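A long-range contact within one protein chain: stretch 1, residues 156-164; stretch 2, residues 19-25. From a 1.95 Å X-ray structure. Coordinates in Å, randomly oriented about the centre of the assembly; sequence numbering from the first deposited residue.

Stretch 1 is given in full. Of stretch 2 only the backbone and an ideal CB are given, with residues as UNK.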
# COMPACT_ATOMS: atom_id res chain seq x y z
N ILE A 156 8.15 12.72 6.63
CA ILE A 156 7.43 12.30 5.42
C ILE A 156 6.50 11.14 5.73
O ILE A 156 6.90 10.19 6.40
CB ILE A 156 8.40 11.91 4.23
CG1 ILE A 156 7.57 11.51 2.99
CG2 ILE A 156 9.33 10.77 4.64
CD1 ILE A 156 8.35 11.34 1.73
N THR A 157 5.26 11.23 5.29
CA THR A 157 4.29 10.16 5.45
C THR A 157 3.68 9.85 4.10
O THR A 157 3.24 10.76 3.39
CB THR A 157 3.17 10.55 6.39
OG1 THR A 157 3.72 10.78 7.68
CG2 THR A 157 2.12 9.47 6.48
N GLU A 158 3.69 8.58 3.71
CA GLU A 158 3.13 8.17 2.44
C GLU A 158 1.86 7.37 2.66
O GLU A 158 1.88 6.35 3.35
CB GLU A 158 4.12 7.33 1.66
CG GLU A 158 3.62 7.03 0.27
CD GLU A 158 4.58 7.48 -0.80
OE1 GLU A 158 5.60 8.13 -0.49
OE2 GLU A 158 4.30 7.16 -1.97
N LEU A 159 0.76 7.84 2.08
CA LEU A 159 -0.50 7.14 2.22
C LEU A 159 -0.93 6.38 0.98
O LEU A 159 -0.96 6.94 -0.12
CB LEU A 159 -1.64 8.11 2.55
CG LEU A 159 -1.70 8.88 3.87
CD1 LEU A 159 -3.12 9.44 4.02
CD2 LEU A 159 -1.38 7.96 5.03
N ASN A 160 -1.27 5.11 1.16
CA ASN A 160 -1.79 4.30 0.07
C ASN A 160 -3.19 3.97 0.55
O ASN A 160 -3.37 3.26 1.55
CB ASN A 160 -0.96 3.04 -0.14
CG ASN A 160 0.15 3.24 -1.16
OD1 ASN A 160 -0.09 3.20 -2.38
ND2 ASN A 160 1.36 3.47 -0.68
N ILE A 161 -4.18 4.59 -0.10
CA ILE A 161 -5.59 4.42 0.27
C ILE A 161 -6.36 3.58 -0.73
O ILE A 161 -6.20 3.73 -1.93
CB ILE A 161 -6.29 5.78 0.38
CG1 ILE A 161 -5.52 6.68 1.33
CG2 ILE A 161 -7.72 5.60 0.85
CD1 ILE A 161 -5.61 8.14 0.94
N ALA A 162 -7.21 2.70 -0.20
CA ALA A 162 -8.06 1.85 -1.01
C ALA A 162 -9.46 1.98 -0.43
O ALA A 162 -9.63 2.02 0.79
CB ALA A 162 -7.59 0.41 -0.97
N ARG A 163 -10.44 2.13 -1.31
CA ARG A 163 -11.83 2.27 -0.90
C ARG A 163 -12.65 1.19 -1.58
O ARG A 163 -12.37 0.84 -2.73
CB ARG A 163 -12.36 3.66 -1.27
CG ARG A 163 -11.61 4.80 -0.59
CD ARG A 163 -12.28 6.14 -0.86
NE ARG A 163 -12.42 6.39 -2.29
CZ ARG A 163 -13.23 7.31 -2.82
NH1 ARG A 163 -13.98 8.08 -2.03
NH2 ARG A 163 -13.17 7.56 -4.12
N GLY A 164 -13.58 0.59 -0.84
CA GLY A 164 -14.43 -0.45 -1.41
C GLY A 164 -15.46 0.09 -2.40
O GLY A 164 -15.99 1.18 -2.24
N UNK A 19 -9.90 12.94 0.10
CA UNK A 19 -10.42 13.27 1.43
C UNK A 19 -9.54 12.77 2.57
O UNK A 19 -9.23 13.52 3.47
CB UNK A 19 -11.83 12.69 1.59
N UNK A 20 -9.10 11.52 2.49
CA UNK A 20 -8.27 10.95 3.55
C UNK A 20 -6.96 11.70 3.67
O UNK A 20 -6.41 11.81 4.75
CB UNK A 20 -8.00 9.47 3.29
N UNK A 21 -6.47 12.25 2.56
CA UNK A 21 -5.23 13.01 2.57
C UNK A 21 -5.52 14.39 3.14
O UNK A 21 -4.77 14.89 3.98
CB UNK A 21 -4.62 13.11 1.17
N UNK A 22 -6.62 14.99 2.72
CA UNK A 22 -7.01 16.32 3.23
C UNK A 22 -7.24 16.24 4.75
O UNK A 22 -6.92 17.16 5.50
CB UNK A 22 -8.27 16.83 2.52
N UNK A 23 -7.75 15.10 5.20
CA UNK A 23 -8.01 14.87 6.61
C UNK A 23 -6.69 14.93 7.37
O UNK A 23 -6.56 15.65 8.36
CB UNK A 23 -8.71 13.53 6.83
N UNK A 24 -5.68 14.22 6.86
CA UNK A 24 -4.37 14.18 7.49
C UNK A 24 -3.68 15.54 7.41
O UNK A 24 -3.02 15.95 8.36
CB UNK A 24 -3.50 13.11 6.84
N UNK A 25 -3.86 16.24 6.29
CA UNK A 25 -3.25 17.57 6.15
C UNK A 25 -3.77 18.46 7.30
O UNK A 25 -3.00 19.20 7.91
CB UNK A 25 -3.57 18.18 4.79

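A helix lies across one face of a strand here, the two axes 9.9 Å apart at closest approach and their directions 143° apart, so the two segments run roughly antiparallel. The strand sends Thr 157, Leu 159, Ile 161 and Arg 163 toward the helix: a small side chain, two branched aliphatics, then a positive charge at the end nearer the start of the helix. The rule to read is therefore a greasy middle with a charged end.

Position 19 has helical backbone angles, and its CA-to-CB bond points sideways. Nothing of the strand comes within 5.5 Å of the ideal CB, so this contact hardly constrains the choice, and many helix-compatible residues would do. The deposited residue is Met 19, present as selenomethionine, whose end leads away from the strand.

Position 20 is far more demanding. CA-to-CB points toward the strand, and the ideal CB sits 3.6 Å from CD1 of Ile 161, so the first carbon is already packed. An aliphatic residue could continue that packing; alternatively, a longer chain could reach past the isoleucine to Arg 163, where an acidic or other acceptor-bearing end would suit the positive charge. Glutamate, glutamine or a medium-sized apolar residue are all reasonable. The residue is Glu 20, and it combines the two roles. Its CB lies 3.7 Å from CD1 of Ile 161, while chi1 m and chi2 p turn the carboxylate toward Arg 163. There OE2 of Glu 20 comes within 3.4 Å of CD of Arg 163, yet stays 4.5 Å from NE of Arg 163 and well out of the guanidinium plane. The charges attract without forming a salt bridge; instead a water bridges them, donating to OE2 of Glu 20 at 2.9 Å and accepting from NH1 of Arg 163 at 3.1 Å.

Position 21 points sideways, but its ideal CB is 4.9 Å from CD1 of Leu 159 and 5.1 Å from CD1 of Ile 161. A compact apolar side chain, such as valine, isoleucine or leucine, could fill that gap. Val 21 does so with chi1 t: its CG2 is 4.1 Å from CD1 of Leu 159 and 3.9 Å from CD1 of Ile 161, touching both aliphatic side chains with one methyl.

Positions 22 and 23 have no strand atom within 5.5 Å of their ideal CB atoms, so the contact leaves their identities open. They are Arg 22, hydrogen-bonded elsewhere in the structure, and Cys 23, covalently bonded to a group elsewhere.

Position 24, one helical turn after 20, again points toward the strand. Its ideal CB is 4.6 Å from CD1 of Leu 159, with Thr 157 further along, favouring a leucine, isoleucine or methionine. Leu 24 places CD2 3.9 Å from CD1 of Leu 159 and 4.2 Å from CG2 of Thr 157, extending the apolar patch.

Position 25 is again beyond the strand's reach and unconstrained by it; the residue is Ile 25.

Stretch 2 19-25: MEVRCLI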
# COMPACT_ATOMS: atom_id res chain seq x y z
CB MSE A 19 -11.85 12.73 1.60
CG MSE A 19 -12.55 13.13 2.90
SE MSE A 19 -12.20 11.92 4.41
CE MSE A 19 -11.39 13.02 5.64
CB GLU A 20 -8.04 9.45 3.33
CG GLU A 20 -9.31 8.59 3.21
CD GLU A 20 -9.97 8.60 1.82
OE1 GLU A 20 -9.43 9.19 0.86
OE2 GLU A 20 -11.02 7.97 1.68
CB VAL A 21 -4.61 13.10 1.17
CG1 VAL A 21 -3.43 14.07 1.16
CG2 VAL A 21 -4.15 11.72 0.73
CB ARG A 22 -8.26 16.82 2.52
CG ARG A 22 -8.03 17.14 1.07
CD ARG A 22 -9.22 17.81 0.43
NE ARG A 22 -10.35 16.90 0.27
CZ ARG A 22 -11.53 17.06 0.87
NH1 ARG A 22 -11.77 18.09 1.67
NH2 ARG A 22 -12.49 16.17 0.69
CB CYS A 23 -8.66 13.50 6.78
SG CYS A 23 -9.06 12.99 8.47
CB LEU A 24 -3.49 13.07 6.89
CG LEU A 24 -2.13 12.81 7.52
CD1 LEU A 24 -2.22 12.62 9.02
CD2 LEU A 24 -1.51 11.60 6.88
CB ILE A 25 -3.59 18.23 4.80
CG1 ILE A 25 -2.96 17.44 3.64
CG2 ILE A 25 -3.13 19.69 4.79
CD1 ILE A 25 -3.27 18.00 2.28
O HOH W 1 -13.68 8.75 0.98
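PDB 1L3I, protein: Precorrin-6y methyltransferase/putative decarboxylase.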